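Local coordinates for protein RNA silencing suppressor p19 (Tomato bushy stunt virus, PDB 4J39) that suppresses RNA silencing by binding short interfering RNA duplexes as a homodimer, probably measuring duplex length like a molecular caliper, at residues E39-G44 with D71-A76. Sequence-based numbering, arbitrary orientation.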
ATOM      1  N   GLU A  39      -9.852  -2.846   7.892  1.00 27.16           N
ATOM      2  CA  GLU A  39      -9.673  -2.142   6.700  1.00 27.43           C
ATOM      3  C   GLU A  39     -10.528  -0.869   6.854  1.00 26.27           C
ATOM      4  O   GLU A  39     -11.412  -0.871   7.736  1.00 26.97           O
ATOM      5  CB  GLU A  39     -10.181  -2.906   5.396  1.00 28.32           C
ATOM      6  CG  GLU A  39     -11.661  -3.377   5.406  1.00 29.00           C
ATOM      7  CD  GLU A  39     -12.127  -4.199   4.185  1.00 25.47           C
ATOM      8  OE1 GLU A  39     -13.230  -4.712   4.350  1.00 30.59           O
ATOM      9  OE2 GLU A  39     -11.354  -4.233   3.208  1.00 29.46           O
ATOM     10  N   SER A  40     -10.198   0.095   6.077  1.00 29.02           N
ATOM     11  CA  SER A  40     -10.896   1.396   6.073  1.00 29.00           C
ATOM     12  C   SER A  40     -10.854   2.127   4.761  1.00 29.71           C
ATOM     13  O   SER A  40      -9.947   1.974   3.947  1.00 29.68           O
ATOM     14  CB  SER A  40     -10.299   2.232   7.221  1.00 30.98           C
ATOM     15  OG  SER A  40      -9.033   2.613   6.871  1.00 32.06           O
ATOM     16  N   TRP A  41     -11.895   2.934   4.484  1.00 28.43           N
ATOM     17  CA  TRP A  41     -11.975   3.791   3.375  1.00 28.01           C
ATOM     18  C   TRP A  41     -12.288   5.227   3.872  1.00 29.42           C
ATOM     19  O   TRP A  41     -13.169   5.375   4.723  1.00 28.98           O
ATOM     20  CB  TRP A  41     -13.058   3.450   2.453  1.00 28.34           C
ATOM     21  CG  TRP A  41     -12.755   2.389   1.316  1.00 29.30           C
ATOM     22  CD1 TRP A  41     -13.110   1.095   1.295  1.00 28.38           C
ATOM     23  CD2 TRP A  41     -12.051   2.654   0.134  1.00 29.36           C
ATOM     24  NE1 TRP A  41     -12.678   0.539   0.151  1.00 28.06           N
ATOM     25  CE2 TRP A  41     -11.974   1.443  -0.582  1.00 25.43           C
ATOM     26  CE3 TRP A  41     -11.413   3.759  -0.374  1.00 30.80           C
ATOM     27  CZ2 TRP A  41     -11.340   1.389  -1.755  1.00 28.35           C
ATOM     28  CZ3 TRP A  41     -10.720   3.676  -1.552  1.00 33.83           C
ATOM     29  CH2 TRP A  41     -10.729   2.460  -2.244  1.00 29.20           C
ATOM     30  N   GLY A  42     -11.459   6.140   3.418  1.00 32.89           N
ATOM     31  CA  GLY A  42     -11.540   7.570   3.750  1.00 33.46           C
ATOM     32  C   GLY A  42     -11.755   8.374   2.497  1.00 33.00           C
ATOM     33  O   GLY A  42     -11.057   8.207   1.481  1.00 31.33           O
ATOM     34  N   PHE A  43     -12.728   9.332   2.579  1.00 35.39           N
ATOM     35  CA  PHE A  43     -13.057  10.280   1.534  1.00 34.08           C
ATOM     36  C   PHE A  43     -13.132  11.686   2.108  1.00 37.11           C
ATOM     37  O   PHE A  43     -14.016  11.962   2.925  1.00 36.07           O
ATOM     38  CB  PHE A  43     -14.351   9.964   0.801  1.00 33.79           C
ATOM     39  CG  PHE A  43     -14.561   8.479   0.503  1.00 33.84           C
ATOM     40  CD1 PHE A  43     -15.530   7.762   1.154  1.00 34.94           C
ATOM     41  CD2 PHE A  43     -13.761   7.850  -0.436  1.00 38.56           C
ATOM     42  CE1 PHE A  43     -15.691   6.358   0.945  1.00 36.77           C
ATOM     43  CE2 PHE A  43     -13.921   6.454  -0.699  1.00 35.87           C
ATOM     44  CZ  PHE A  43     -14.893   5.735  -0.048  1.00 35.64           C
ATOM     45  N   GLY A  44     -12.162  12.499   1.763  1.00 39.90           N
ATOM     46  CA  GLY A  44     -11.925  13.773   2.496  1.00 41.46           C
ATOM     47  C   GLY A  44     -11.801  13.519   3.978  1.00 41.74           C
ATOM     48  O   GLY A  44     -10.915  12.731   4.411  1.00 44.18           O
ATOM     49  N   ASP A  71     -17.826  -0.394  -7.444  1.00 34.30           N
ATOM     50  CA  ASP A  71     -19.150   0.268  -7.456  1.00 35.40           C
ATOM     51  C   ASP A  71     -19.602   0.765  -6.080  1.00 33.73           C
ATOM     52  O   ASP A  71     -20.096   1.923  -5.939  1.00 37.06           O
ATOM     53  CB  ASP A  71     -20.216  -0.610  -8.043  1.00 36.66           C
ATOM     54  CG  ASP A  71     -20.075  -0.810  -9.592  1.00 38.34           C
ATOM     55  OD1 ASP A  71     -20.862  -1.664 -10.063  1.00 48.51           O
ATOM     56  OD2 ASP A  71     -19.285  -0.124 -10.266  1.00 43.28           O
ATOM     57  N   SER A  72     -19.522  -0.078  -5.044  1.00 32.29           N
ATOM     58  CA  SER A  72     -19.937   0.324  -3.647  1.00 31.55           C
ATOM     59  C   SER A  72     -19.038   1.456  -3.206  1.00 31.68           C
ATOM     60  O   SER A  72     -19.507   2.448  -2.567  1.00 33.27           O
ATOM     61  CB  SER A  72     -19.975  -0.806  -2.651  1.00 33.13           C
ATOM     62  OG  SER A  72     -18.653  -1.214  -2.255  1.00 32.96           O
ATOM     63  N   VAL A  73     -17.729   1.448  -3.536  1.00 32.19           N
ATOM     64  CA  VAL A  73     -16.867   2.522  -3.135  1.00 31.39           C
ATOM     65  C   VAL A  73     -17.230   3.840  -3.894  1.00 35.10           C
ATOM     66  O   VAL A  73     -17.280   4.968  -3.288  1.00 33.78           O
ATOM     67  CB  VAL A  73     -15.332   2.209  -3.271  1.00 32.75           C
ATOM     68  CG1 VAL A  73     -14.488   3.478  -3.303  1.00 30.67           C
ATOM     69  CG2 VAL A  73     -15.007   1.112  -2.248  1.00 29.38           C
ATOM     70  N   ASN A  74     -17.518   3.727  -5.185  1.00 34.00           N
ATOM     71  CA  ASN A  74     -17.856   4.933  -5.925  1.00 38.18           C
ATOM     72  C   ASN A  74     -19.213   5.533  -5.449  1.00 37.43           C
ATOM     73  O   ASN A  74     -19.377   6.753  -5.425  1.00 39.67           O
ATOM     74  CB  ASN A  74     -18.009   4.612  -7.368  1.00 37.25           C
ATOM     75  CG  ASN A  74     -18.023   5.836  -8.184  1.00 48.31           C
ATOM     76  OD1 ASN A  74     -17.022   6.575  -8.250  1.00 54.37           O
ATOM     77  ND2 ASN A  74     -19.201   6.145  -8.738  1.00 49.43           N
ATOM     78  N   TYR A  75     -20.169   4.693  -5.132  1.00 38.73           N
ATOM     79  CA  TYR A  75     -21.461   5.198  -4.678  1.00 38.50           C
ATOM     80  C   TYR A  75     -21.223   5.971  -3.370  1.00 38.77           C
ATOM     81  O   TYR A  75     -21.647   7.177  -3.175  1.00 41.39           O
ATOM     82  CB  TYR A  75     -22.430   4.071  -4.507  1.00 39.72           C
ATOM     83  CG  TYR A  75     -23.716   4.678  -4.044  1.00 42.08           C
ATOM     84  CD1 TYR A  75     -24.353   5.661  -4.873  1.00 45.70           C
ATOM     85  CD2 TYR A  75     -24.247   4.391  -2.779  1.00 42.01           C
ATOM     86  CE1 TYR A  75     -25.525   6.295  -4.445  1.00 45.61           C
ATOM     87  CE2 TYR A  75     -25.458   5.000  -2.359  1.00 45.97           C
ATOM     88  CZ  TYR A  75     -26.064   5.990  -3.175  1.00 47.43           C
ATOM     89  OH  TYR A  75     -27.263   6.601  -2.727  1.00 45.21           O
ATOM     90  N   ALA A  76     -20.535   5.348  -2.437  1.00 36.86           N
ATOM     91  CA  ALA A  76     -20.244   6.027  -1.182  1.00 35.47           C
ATOM     92  C   ALA A  76     -19.442   7.295  -1.330  1.00 36.16           C
ATOM     93  O   ALA A  76     -19.723   8.365  -0.666  1.00 37.76           O
ATOM     94  CB  ALA A  76     -19.443   4.991  -0.203  1.00 35.05           C
TER
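Val73 takes part in two of the three side-chain pairs of this contact, meeting both Trp41 and Phe43 of strand 36-43. CG2 sits over one face of the Trp41 indole, 3.7 Å from the centroid of the five-membered ring and 29° off its normal, which meets the geometry of a CH-pi contact. The methyl is displaced toward the rim, and its nearest ring atom is Trp41 NE1, 3.4 Å from Val73 CG2. CG1, placed anti to the backbone N (chi1 160°), sits between the two rings: Val73 CG1 lies 4.0 Å from Phe43 CZ and also 4.0 Å from Trp41 CH2, in the six-membered part of the indole. Trp41 and Phe43 flank Gly42 in sequence, and both point toward the helix, as residues i and i+2 of a strand should. This is alpha/beta packing in the p19 core: helix 70-78 lies against one side of the four-stranded antiparallel sheet, and the axes of segments 39-43 and 71-76 come within 10.4 Å, their chain directions differing by 36°. Leu108 and Cys112 of helix 108-124 also pack on Val73, while Trp68 meets the Trp41 ring edge-to-face. Ser40, between Glu39 and Trp41 on the strand, packs on a phosphate of the bound RNA. One turn beyond Val73, Ala76 extends the apolar contact, its CB approaching Phe43 CE1 obliquely at 4.2 Å.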